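CytC3 (PDB 3GJA) is a nonheme iron halogenase that probably uses 2-oxoglutarate and oxygen to chlorinate an amino acid side chain held on a carrier protein. Local coordinates at residues 41-46 and 74-79; 35-40 and 149-154; 53-58 and 305-310; 70-75 and 310-315. All coordinates share one frame; numbering follows the deposited sequence.

Contact 1: residues 41-46 and 74-79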
# COMPACT_ATOMS: atom_id res chain seq x y z
N TRP A 41 -7.83 -14.81 1.20
CA TRP A 41 -7.57 -14.37 2.56
C TRP A 41 -7.60 -15.56 3.52
O TRP A 41 -6.87 -15.58 4.51
CB TRP A 41 -8.59 -13.32 2.98
CG TRP A 41 -8.51 -12.91 4.42
CD1 TRP A 41 -9.56 -12.78 5.28
CD2 TRP A 41 -7.33 -12.58 5.17
NE1 TRP A 41 -9.11 -12.38 6.52
CE2 TRP A 41 -7.75 -12.25 6.48
CE3 TRP A 41 -5.97 -12.52 4.86
CZ2 TRP A 41 -6.85 -11.88 7.49
CZ3 TRP A 41 -5.07 -12.14 5.86
CH2 TRP A 41 -5.52 -11.82 7.16
N ASN A 42 -8.46 -16.54 3.22
CA ASN A 42 -8.55 -17.71 4.09
C ASN A 42 -7.21 -18.42 4.10
O ASN A 42 -6.76 -18.93 5.12
CB ASN A 42 -9.66 -18.67 3.61
CG ASN A 42 -11.06 -18.14 3.87
OD1 ASN A 42 -11.29 -17.35 4.80
ND2 ASN A 42 -12.02 -18.59 3.07
N ILE A 43 -6.55 -18.44 2.95
CA ILE A 43 -5.25 -19.09 2.85
C ILE A 43 -4.18 -18.19 3.46
O ILE A 43 -3.45 -18.61 4.37
CB ILE A 43 -4.91 -19.42 1.37
CG1 ILE A 43 -5.94 -20.43 0.83
CG2 ILE A 43 -3.51 -20.00 1.27
CD1 ILE A 43 -5.89 -20.65 -0.66
N ILE A 44 -4.10 -16.96 2.97
CA ILE A 44 -3.12 -15.97 3.42
C ILE A 44 -3.03 -15.84 4.94
O ILE A 44 -1.94 -15.77 5.51
CB ILE A 44 -3.45 -14.57 2.85
CG1 ILE A 44 -3.39 -14.60 1.32
CG2 ILE A 44 -2.50 -13.51 3.42
CD1 ILE A 44 -3.88 -13.32 0.65
N ARG A 45 -4.19 -15.80 5.60
CA ARG A 45 -4.25 -15.64 7.05
C ARG A 45 -3.41 -16.72 7.74
O ARG A 45 -2.66 -16.43 8.67
CB ARG A 45 -5.71 -15.68 7.51
CG ARG A 45 -5.96 -15.04 8.87
CD ARG A 45 -5.83 -16.03 10.01
NE ARG A 45 -6.71 -17.18 9.82
CZ ARG A 45 -6.74 -18.23 10.64
NH1 ARG A 45 -5.95 -18.28 11.70
NH2 ARG A 45 -7.54 -19.26 10.36
N ARG A 46 -3.53 -17.96 7.28
CA ARG A 46 -2.76 -19.05 7.88
C ARG A 46 -1.29 -18.91 7.51
O ARG A 46 -0.42 -19.12 8.35
CB ARG A 46 -3.24 -20.41 7.40
CG ARG A 46 -4.65 -20.80 7.82
CD ARG A 46 -4.81 -22.31 7.70
NE ARG A 46 -4.19 -22.82 6.47
CZ ARG A 46 -4.72 -22.66 5.26
NH1 ARG A 46 -5.87 -22.02 5.11
NH2 ARG A 46 -4.06 -23.12 4.19
N ILE A 74 5.07 -14.65 0.45
CA ILE A 74 3.80 -15.36 0.30
C ILE A 74 3.30 -15.17 -1.12
O ILE A 74 3.00 -14.05 -1.54
CB ILE A 74 2.74 -14.85 1.30
CG1 ILE A 74 3.25 -15.07 2.73
CG2 ILE A 74 1.41 -15.57 1.07
CD1 ILE A 74 2.37 -14.49 3.79
N ASP A 75 3.20 -16.28 -1.85
CA ASP A 75 2.77 -16.26 -3.25
C ASP A 75 1.51 -15.47 -3.55
O ASP A 75 1.51 -14.66 -4.47
CB ASP A 75 2.59 -17.69 -3.77
CG ASP A 75 3.92 -18.41 -3.96
OD1 ASP A 75 4.92 -17.73 -4.27
OD2 ASP A 75 3.97 -19.65 -3.80
N LEU A 76 0.44 -15.72 -2.81
CA LEU A 76 -0.82 -15.01 -3.04
C LEU A 76 -0.69 -13.49 -2.84
O LEU A 76 -1.43 -12.71 -3.43
CB LEU A 76 -1.90 -15.58 -2.10
CG LEU A 76 -3.07 -16.39 -2.68
CD1 LEU A 76 -2.73 -16.97 -4.04
CD2 LEU A 76 -3.43 -17.48 -1.69
N LEU A 77 0.27 -13.09 -2.02
CA LEU A 77 0.51 -11.67 -1.78
C LEU A 77 1.43 -11.15 -2.87
O LEU A 77 1.32 -9.99 -3.29
CB LEU A 77 1.13 -11.47 -0.40
CG LEU A 77 0.25 -10.88 0.71
CD1 LEU A 77 -1.21 -11.29 0.54
CD2 LEU A 77 0.79 -11.33 2.06
N ALA A 78 2.33 -12.00 -3.35
CA ALA A 78 3.24 -11.62 -4.43
C ALA A 78 2.38 -11.33 -5.66
O ALA A 78 2.60 -10.35 -6.38
CB ALA A 78 4.22 -12.75 -4.73
N GLU A 79 1.38 -12.17 -5.88
CA GLU A 79 0.48 -12.00 -7.01
C GLU A 79 -0.41 -10.78 -6.83
O GLU A 79 -0.67 -10.04 -7.78
CB GLU A 79 -0.39 -13.24 -7.18
CG GLU A 79 -1.36 -13.12 -8.33
CD GLU A 79 -2.39 -14.23 -8.35
OE1 GLU A 79 -2.26 -15.17 -7.55
OE2 GLU A 79 -3.32 -14.15 -9.18

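Contact 2: residues 35-40 and 149-154. With ACT (acetate ion), chain E.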
# COMPACT_ATOMS: atom_id res chain seq x y z
N GLU A 35 -16.18 -13.55 -3.08
CA GLU A 35 -15.89 -14.93 -2.69
C GLU A 35 -14.45 -15.31 -3.01
O GLU A 35 -13.85 -16.11 -2.30
CB GLU A 35 -16.82 -15.91 -3.40
CG GLU A 35 -18.15 -15.32 -3.81
CD GLU A 35 -18.01 -14.36 -4.97
OE1 GLU A 35 -17.58 -14.79 -6.06
OE2 GLU A 35 -18.34 -13.17 -4.79
N GLU A 36 -13.92 -14.74 -4.08
CA GLU A 36 -12.55 -15.01 -4.50
C GLU A 36 -11.57 -14.38 -3.51
O GLU A 36 -10.62 -15.03 -3.09
CB GLU A 36 -12.32 -14.45 -5.91
CG GLU A 36 -10.89 -14.54 -6.43
CD GLU A 36 -10.29 -15.94 -6.32
OE1 GLU A 36 -11.06 -16.92 -6.29
OE2 GLU A 36 -9.05 -16.06 -6.27
N MET A 37 -11.82 -13.13 -3.12
CA MET A 37 -10.93 -12.47 -2.16
C MET A 37 -10.95 -13.24 -0.85
O MET A 37 -9.90 -13.44 -0.23
CB MET A 37 -11.37 -11.03 -1.89
CG MET A 37 -10.42 -10.25 -0.98
SD MET A 37 -8.87 -9.79 -1.81
CE MET A 37 -7.76 -11.08 -1.27
N THR A 38 -12.14 -13.66 -0.44
CA THR A 38 -12.30 -14.40 0.80
C THR A 38 -11.52 -15.70 0.75
O THR A 38 -10.83 -16.06 1.71
CB THR A 38 -13.80 -14.69 1.10
OG1 THR A 38 -14.45 -13.47 1.50
CG2 THR A 38 -13.96 -15.71 2.23
N ARG A 39 -11.62 -16.39 -0.38
CA ARG A 39 -10.91 -17.65 -0.57
C ARG A 39 -9.41 -17.44 -0.36
O ARG A 39 -8.75 -18.22 0.33
CB ARG A 39 -11.15 -18.17 -1.98
CG ARG A 39 -11.13 -19.69 -2.09
CD ARG A 39 -10.85 -20.17 -3.52
NE ARG A 39 -9.41 -20.23 -3.78
CZ ARG A 39 -8.75 -19.34 -4.51
NH1 ARG A 39 -9.39 -18.32 -5.06
NH2 ARG A 39 -7.44 -19.45 -4.67
N ARG A 40 -8.87 -16.37 -0.95
CA ARG A 40 -7.44 -16.05 -0.84
C ARG A 40 -7.05 -15.68 0.58
O ARG A 40 -6.05 -16.17 1.11
CB ARG A 40 -7.09 -14.88 -1.77
CG ARG A 40 -7.06 -15.25 -3.24
CD ARG A 40 -7.08 -14.04 -4.15
NE ARG A 40 -6.91 -14.46 -5.53
CZ ARG A 40 -5.73 -14.54 -6.15
NH1 ARG A 40 -4.62 -14.21 -5.51
NH2 ARG A 40 -5.67 -14.98 -7.40
N VAL A 149 -2.72 1.42 -2.40
CA VAL A 149 -3.86 0.63 -2.85
C VAL A 149 -4.28 -0.20 -1.64
O VAL A 149 -3.60 -1.15 -1.26
CB VAL A 149 -3.48 -0.30 -4.03
CG1 VAL A 149 -4.70 -1.08 -4.50
CG2 VAL A 149 -2.91 0.52 -5.17
N TRP A 150 -5.40 0.18 -1.04
CA TRP A 150 -5.93 -0.48 0.17
C TRP A 150 -7.03 -1.47 -0.21
O TRP A 150 -8.16 -1.07 -0.50
CB TRP A 150 -6.51 0.60 1.08
CG TRP A 150 -6.58 0.29 2.55
CD1 TRP A 150 -5.70 0.71 3.51
CD2 TRP A 150 -7.66 -0.35 3.24
NE1 TRP A 150 -6.17 0.38 4.76
CE2 TRP A 150 -7.37 -0.27 4.63
CE3 TRP A 150 -8.84 -0.99 2.83
CZ2 TRP A 150 -8.22 -0.80 5.61
CZ3 TRP A 150 -9.69 -1.51 3.81
CH2 TRP A 150 -9.38 -1.41 5.18
N THR A 151 -6.71 -2.76 -0.21
CA THR A 151 -7.68 -3.80 -0.54
C THR A 151 -8.34 -4.35 0.72
O THR A 151 -7.66 -4.67 1.69
CB THR A 151 -7.02 -4.99 -1.30
OG1 THR A 151 -6.39 -4.51 -2.50
CG2 THR A 151 -8.07 -6.03 -1.67
N ALA A 152 -9.66 -4.46 0.69
CA ALA A 152 -10.39 -5.00 1.83
C ALA A 152 -10.39 -6.52 1.71
O ALA A 152 -10.93 -7.07 0.76
CB ALA A 152 -11.82 -4.47 1.82
N PHE A 153 -9.76 -7.20 2.67
CA PHE A 153 -9.69 -8.66 2.66
C PHE A 153 -10.92 -9.19 3.38
O PHE A 153 -11.37 -10.31 3.17
CB PHE A 153 -8.42 -9.14 3.37
CG PHE A 153 -7.20 -9.19 2.47
CD1 PHE A 153 -7.22 -8.64 1.19
CD2 PHE A 153 -6.02 -9.78 2.92
CE1 PHE A 153 -6.10 -8.68 0.37
CE2 PHE A 153 -4.89 -9.83 2.10
CZ PHE A 153 -4.93 -9.28 0.82
N THR A 154 -11.45 -8.33 4.24
CA THR A 154 -12.63 -8.59 5.04
C THR A 154 -13.52 -7.42 4.64
O THR A 154 -13.05 -6.49 3.99
CB THR A 154 -12.24 -8.51 6.53
OG1 THR A 154 -12.32 -9.81 7.12
CG2 THR A 154 -13.09 -7.54 7.27
C ACT E . -5.61 2.41 7.83
O ACT E . -6.36 1.81 8.78
OXT ACT E . -5.41 1.84 6.79
CH3 ACT E . -5.02 3.77 8.07
O HOH W 1 -13.59 -11.93 3.66

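Contact 3: residues 53-58 and 305-310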
# COMPACT_ATOMS: atom_id res chain seq x y z
N LEU A 53 10.25 -17.88 5.92
CA LEU A 53 10.90 -17.22 4.80
C LEU A 53 10.62 -15.72 4.71
O LEU A 53 10.81 -15.11 3.66
CB LEU A 53 10.48 -17.89 3.49
CG LEU A 53 11.11 -19.26 3.20
CD1 LEU A 53 10.43 -19.90 2.00
CD2 LEU A 53 12.60 -19.09 2.96
N ALA A 54 10.15 -15.13 5.81
CA ALA A 54 9.86 -13.70 5.82
C ALA A 54 11.19 -12.95 5.79
O ALA A 54 12.16 -13.39 6.41
CB ALA A 54 9.07 -13.33 7.06
N ILE A 55 11.24 -11.83 5.09
CA ILE A 55 12.50 -11.09 5.01
C ILE A 55 12.89 -10.35 6.28
O ILE A 55 14.06 -10.02 6.46
CB ILE A 55 12.50 -10.11 3.82
CG1 ILE A 55 11.46 -9.01 4.02
CG2 ILE A 55 12.25 -10.87 2.54
CD1 ILE A 55 11.65 -7.82 3.09
N TYR A 56 11.93 -10.08 7.17
CA TYR A 56 12.27 -9.41 8.42
C TYR A 56 12.29 -10.39 9.58
O TYR A 56 11.35 -11.16 9.77
CB TYR A 56 11.30 -8.26 8.71
CG TYR A 56 11.27 -7.22 7.62
CD1 TYR A 56 12.45 -6.81 6.99
CD2 TYR A 56 10.07 -6.66 7.19
CE1 TYR A 56 12.43 -5.87 5.97
CE2 TYR A 56 10.04 -5.71 6.17
CZ TYR A 56 11.23 -5.33 5.57
OH TYR A 56 11.21 -4.40 4.55
N PRO A 57 13.37 -10.37 10.37
CA PRO A 57 13.55 -11.25 11.53
C PRO A 57 12.57 -10.94 12.65
O PRO A 57 11.98 -9.86 12.70
CB PRO A 57 14.98 -10.98 11.93
CG PRO A 57 15.09 -9.50 11.68
CD PRO A 57 14.47 -9.39 10.30
N ASP A 58 12.42 -11.89 13.56
CA ASP A 58 11.52 -11.72 14.69
C ASP A 58 11.92 -10.49 15.49
O ASP A 58 13.11 -10.21 15.67
CB ASP A 58 11.57 -12.96 15.59
CG ASP A 58 10.69 -12.82 16.82
OD1 ASP A 58 9.56 -12.31 16.69
OD2 ASP A 58 11.12 -13.24 17.92
N THR A 305 12.69 -11.71 -7.83
CA THR A 305 12.13 -12.98 -7.41
C THR A 305 11.79 -12.98 -5.93
O THR A 305 12.55 -12.44 -5.12
CB THR A 305 13.12 -14.13 -7.69
OG1 THR A 305 13.42 -14.17 -9.09
CG2 THR A 305 12.53 -15.47 -7.26
N SER A 306 10.66 -13.58 -5.59
CA SER A 306 10.22 -13.64 -4.20
C SER A 306 11.06 -14.65 -3.45
O SER A 306 11.72 -15.51 -4.05
CB SER A 306 8.75 -14.04 -4.10
OG SER A 306 8.62 -15.45 -3.92
N GLN A 307 11.02 -14.56 -2.13
CA GLN A 307 11.76 -15.45 -1.26
C GLN A 307 11.32 -16.90 -1.45
O GLN A 307 11.92 -17.81 -0.89
CB GLN A 307 11.53 -15.02 0.18
CG GLN A 307 12.70 -15.25 1.09
CD GLN A 307 13.87 -14.33 0.77
OE1 GLN A 307 14.89 -14.37 1.45
NE2 GLN A 307 13.72 -13.50 -0.26
N ARG A 308 10.26 -17.11 -2.23
CA ARG A 308 9.76 -18.46 -2.48
C ARG A 308 9.84 -18.82 -3.95
O ARG A 308 9.18 -19.76 -4.40
CB ARG A 308 8.32 -18.62 -2.01
CG ARG A 308 8.18 -19.25 -0.63
CD ARG A 308 6.74 -19.66 -0.33
NE ARG A 308 6.65 -20.29 0.98
CZ ARG A 308 6.69 -19.64 2.13
NH1 ARG A 308 6.80 -18.32 2.14
NH2 ARG A 308 6.63 -20.30 3.28
N GLY A 309 10.64 -18.07 -4.70
CA GLY A 309 10.79 -18.36 -6.11
C GLY A 309 9.71 -17.80 -7.01
O GLY A 309 9.67 -18.09 -8.20
N TYR A 310 8.81 -16.99 -6.45
CA TYR A 310 7.77 -16.40 -7.27
C TYR A 310 8.46 -15.32 -8.10
O TYR A 310 9.04 -14.38 -7.56
CB TYR A 310 6.65 -15.83 -6.41
CG TYR A 310 5.50 -15.25 -7.21
CD1 TYR A 310 5.64 -14.03 -7.87
CD2 TYR A 310 4.28 -15.92 -7.31
CE1 TYR A 310 4.60 -13.50 -8.62
CE2 TYR A 310 3.23 -15.40 -8.06
CZ TYR A 310 3.40 -14.18 -8.71
OH TYR A 310 2.38 -13.66 -9.48
O HOH W 2 7.56 -17.50 5.23

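Contact 4: residues 70-75 and 310-315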
# COMPACT_ATOMS: atom_id res chain seq x y z
N ARG A 70 5.08 -8.86 3.10
CA ARG A 70 4.94 -10.31 2.98
C ARG A 70 4.71 -10.72 1.54
O ARG A 70 4.64 -11.91 1.23
CB ARG A 70 3.80 -10.79 3.86
CG ARG A 70 4.10 -10.60 5.32
CD ARG A 70 5.31 -11.43 5.73
NE ARG A 70 4.96 -12.16 6.93
CZ ARG A 70 4.86 -13.48 7.01
NH1 ARG A 70 5.09 -14.24 5.95
NH2 ARG A 70 4.46 -14.02 8.15
N HIS A 71 4.60 -9.74 0.65
CA HIS A 71 4.44 -10.04 -0.76
C HIS A 71 5.78 -10.57 -1.27
O HIS A 71 5.90 -10.98 -2.42
CB HIS A 71 4.04 -8.79 -1.54
CG HIS A 71 5.01 -7.66 -1.42
ND1 HIS A 71 5.13 -6.91 -0.27
CD2 HIS A 71 5.93 -7.18 -2.29
CE1 HIS A 71 6.09 -6.01 -0.44
NE2 HIS A 71 6.59 -6.15 -1.65
N LEU A 72 6.80 -10.54 -0.41
CA LEU A 72 8.11 -11.04 -0.78
C LEU A 72 8.33 -12.49 -0.37
O LEU A 72 9.38 -13.06 -0.65
CB LEU A 72 9.22 -10.15 -0.20
CG LEU A 72 9.27 -8.75 -0.81
CD1 LEU A 72 10.43 -7.97 -0.23
CD2 LEU A 72 9.41 -8.85 -2.32
N ASP A 73 7.35 -13.09 0.29
CA ASP A 73 7.50 -14.50 0.66
C ASP A 73 6.21 -15.32 0.51
O ASP A 73 6.26 -16.55 0.43
CB ASP A 73 8.11 -14.66 2.07
CG ASP A 73 7.15 -14.30 3.18
OD1 ASP A 73 6.78 -13.11 3.30
OD2 ASP A 73 6.78 -15.22 3.95
N ILE A 74 5.07 -14.65 0.45
CA ILE A 74 3.80 -15.36 0.30
C ILE A 74 3.30 -15.17 -1.12
O ILE A 74 3.00 -14.05 -1.54
CB ILE A 74 2.74 -14.85 1.30
CG1 ILE A 74 3.25 -15.07 2.73
CG2 ILE A 74 1.41 -15.57 1.07
CD1 ILE A 74 2.37 -14.49 3.79
N ASP A 75 3.20 -16.28 -1.85
CA ASP A 75 2.77 -16.26 -3.25
C ASP A 75 1.51 -15.47 -3.55
O ASP A 75 1.51 -14.66 -4.47
CB ASP A 75 2.59 -17.69 -3.77
CG ASP A 75 3.92 -18.41 -3.96
OD1 ASP A 75 4.92 -17.73 -4.27
OD2 ASP A 75 3.97 -19.65 -3.80
N TYR A 310 8.81 -16.99 -6.45
CA TYR A 310 7.77 -16.40 -7.27
C TYR A 310 8.46 -15.32 -8.10
O TYR A 310 9.04 -14.38 -7.56
CB TYR A 310 6.65 -15.83 -6.41
CG TYR A 310 5.50 -15.25 -7.21
CD1 TYR A 310 5.64 -14.03 -7.87
CD2 TYR A 310 4.28 -15.92 -7.31
CE1 TYR A 310 4.60 -13.50 -8.62
CE2 TYR A 310 3.23 -15.40 -8.06
CZ TYR A 310 3.40 -14.18 -8.71
OH TYR A 310 2.38 -13.66 -9.48
N GLU A 311 8.39 -15.47 -9.42
CA GLU A 311 9.03 -14.54 -10.33
C GLU A 311 8.15 -13.34 -10.65
O GLU A 311 7.00 -13.50 -11.03
CB GLU A 311 9.38 -15.28 -11.63
CG GLU A 311 10.28 -14.52 -12.58
CD GLU A 311 11.62 -14.19 -11.96
OE1 GLU A 311 12.21 -15.08 -11.31
OE2 GLU A 311 12.08 -13.04 -12.13
N PHE A 312 8.71 -12.14 -10.49
CA PHE A 312 7.97 -10.91 -10.78
C PHE A 312 8.32 -10.46 -12.19
O PHE A 312 9.39 -9.91 -12.43
CB PHE A 312 8.36 -9.80 -9.80
CG PHE A 312 7.96 -10.07 -8.38
CD1 PHE A 312 6.62 -10.09 -8.00
CD2 PHE A 312 8.93 -10.31 -7.40
CE1 PHE A 312 6.24 -10.34 -6.68
CE2 PHE A 312 8.56 -10.56 -6.08
CZ PHE A 312 7.22 -10.57 -5.72
N VAL A 313 7.41 -10.70 -13.13
CA VAL A 313 7.65 -10.32 -14.51
C VAL A 313 6.86 -9.06 -14.83
O VAL A 313 5.64 -9.08 -14.88
CB VAL A 313 7.26 -11.46 -15.48
CG1 VAL A 313 7.70 -11.13 -16.90
CG2 VAL A 313 7.91 -12.76 -15.03
N PRO A 314 7.56 -7.93 -15.04
CA PRO A 314 6.91 -6.66 -15.35
C PRO A 314 5.86 -6.75 -16.44
O PRO A 314 6.11 -7.30 -17.51
CB PRO A 314 8.08 -5.76 -15.74
CG PRO A 314 9.20 -6.30 -14.91
CD PRO A 314 9.03 -7.79 -15.05
N ARG A 315 4.69 -6.20 -16.16
CA ARG A 315 3.59 -6.20 -17.10
C ARG A 315 3.76 -5.07 -18.13
O ARG A 315 4.29 -4.01 -17.81
CB ARG A 315 2.28 -6.01 -16.33
CG ARG A 315 1.04 -5.76 -17.17
CD ARG A 315 -0.19 -5.67 -16.26
NE ARG A 315 -1.39 -5.23 -16.96
CZ ARG A 315 -2.16 -6.00 -17.71
NH1 ARG A 315 -1.87 -7.29 -17.87
NH2 ARG A 315 -3.23 -5.49 -18.30

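Contact 1: residues 41-46 and 74-79
Ile44 on helix 34-49 meets Leu76 and Leu77 on helix 75-82, a helix-helix packing at the side of the barrel in which the segment axes come within 10.2 Å and their N-to-C directions lie 122° apart. The first shell is purely apolar. Ile44 CD1 presses on Leu77 CD1 at 3.4 Å, closer than methyl groups usually come, while Ile44 CG1 runs past Leu76 CB at 3.9 Å. Ile44 CG1 lies anti to the carbonyl carbon (chi1 -62°), which points the CG1-CD1 branch toward helix 75-82. One position back, Ile43 meets Leu76 nearly at right angles, with Ile43 CG2 3.9 Å from Leu76 CD2. An alanine in place of Ile44 would strip away the CG1-CD1 branch, and Leu77 CD1 would probably lose the methyl it packs on across the contact, opening a gap between the helices. Further out, Leu77 also rests on Phe105 and Phe256 of the sheet, and Trp41, on the same helix as Ile44, lies against Phe153 and is hydrogen-bonded through NE1 to Tyr252 OH. The first turn that presents both leucines is set at the N-cap, where Ile74 O accepts from Leu77 N at 2.9 Å and from Ala78 N at 2.8 Å.

Contact 2: residues 35-40 and 149-154
Met37 reaches from helix 34-49 to the end of strand 147-152 and lays its thioether beside the ring of Phe153. This is the tight part of the contact. Met37 CE lies 3.3 Å from Phe153 CE1, and Met37 SD stands 4.5 Å from the centroid of that ring and 54° off its normal, a Met-aromatic contact of oblique geometry. With CG anti to the backbone N (chi1 -176°) and two bends further along, the Met37 chain also brings CG to 3.7 Å from Ala152 O and SD to 3.8 Å from Thr151 CG2. Thr151 meets the sulfur with this methyl, while its OG1 is hydrogen-bonded to His80 NE2. His80 also meets the Phe153 ring edge-to-face.

The other side, at the partly exposed Thr38, is looser and wetter. No direct hydrogen bond joins the segments; instead a water spans Thr38 OG1 and Phe153 O, donating to the latter at 2.8 Å. Within the helix itself, a salt bridge links Arg40 NE to Glu36 OE2 at 2.8 Å, on the anti side of the carboxylate, and Arg40 NH2 has a second partner in Glu79. A helix laid through a few apolar side chains against a strand of an antiparallel sheet fits the double-stranded beta-helix barrel of the phytanoyl-CoA dioxygenase family and the wider cupin clan.

Contact 3: residues 53-58 and 305-310
Leu53 and Gln307 bring their backbones closest, CA to CA 6.4 Å, at a place where segment 305-310 folds through a type I beta turn from Ser306 to Gly309 and neither segment is helix or strand. The turn is closed by Gly309 N on Ser306 O, and Ser306 OG accepts from Tyr310 N at 3.0 Å. A further bond from Arg308 N to the same hydroxyl would make an ST turn, though the position of that nitrogen is less certain. Gly309, at phi 83°, has backbone angles that favour a residue without a side chain.

Two side chains of the turn then take hold of the other loop. Arg308 runs extended from CG to NE past Leu53, whose CD1 sits 3.7 Å above the guanidinium plane, over its centre; the same methyl comes within 3.5 Å of Arg308 CG. Arg308 NH1 donates a hydrogen bond to Asp73 O, outside the two segments. A water also accepts from Leu53 N at 2.8 Å and, at a longer 3.3 Å, from Arg308 NH1. Gln307 CG lies 3.2 Å from Leu53 O, and the bend at chi2 (69°) turns the amide so that NE2 packs near Ile55 CG2.

No direct hydrogen bond joins the two segments. A leucine methyl on the flat face of a guanidinium leaves the N-H groups at the rim of that cation able to seek carbonyl and water oxygens, so one arginine serves apolar packing and polar bonding together in these partly exposed loops.

Contact 4: residues 70-75 and 310-315
Tyr310 and Asp75 meet along one edge of the tyrosine ring. Asp75 OD1 lies near the ring plane, 3.3 Å from Tyr310 CB and 3.6 Å from Tyr310 CD2, with carboxylate and ring turned 39° against each other. The carboxylate oxygen thus faces C-H groups instead of the pi cloud, an approach likely to be mildly favourable, since ring edges carry partial positive charge. It is the torsion of Tyr310, with CG anti to the backbone N (chi1 -178°), that brings this edge alongside the start of helix 75-82.

Phe312 is the third main contributor. It too offers an edge to an oxygen: His71 O lies in the ring plane, 3.6 Å from Phe312 CZ. Leu72 CD2 approaches obliquely, 4.2 Å from Phe312 CE2, and Tyr310 CD1 stands 3.9 Å above one face of the Phe312 ring, offset toward the rim. A glycine in place of Tyr310 would probably open a gap beside Phe312 and leave Asp75 OD1 without the CB and ring edge it packs on.

The opposing segment is braced from within by a salt bridge, Arg70 NH1 to Asp73 OD2 at 2.8 Å, while His71 ND1 is hydrogen-bonded to Ser103 OG on strand 98-108. Around them, Tyr310 lies on Ala78 and Glu79 of helix 75-82, and Phe312 touches Met82 of that helix and Val289 of strand 289-290, an outermost strand of the sheet.

In the fold
Contacts 2 and 4 are buried, whereas contacts 1 and 3 are only partly so; contact 3 lies farthest out, about 18 Å between its centre and that of the chain. Helix 34-49 serves contacts 1 and 2, reaching helix 75-82 with one part and the barrel with another, and a salt bridge from Arg40 to Glu79 ties the two together. Contacts 1 and 4 share the start of helix 75-82, and Tyr310 belongs to both 3 and 4. Chemistry follows place: aliphatic between the helices, sulfur and aromatic on the sheet, ring edges against oxygens where the C-terminal loop meets the start of helix 75-82, and arginine with water in the outer loops.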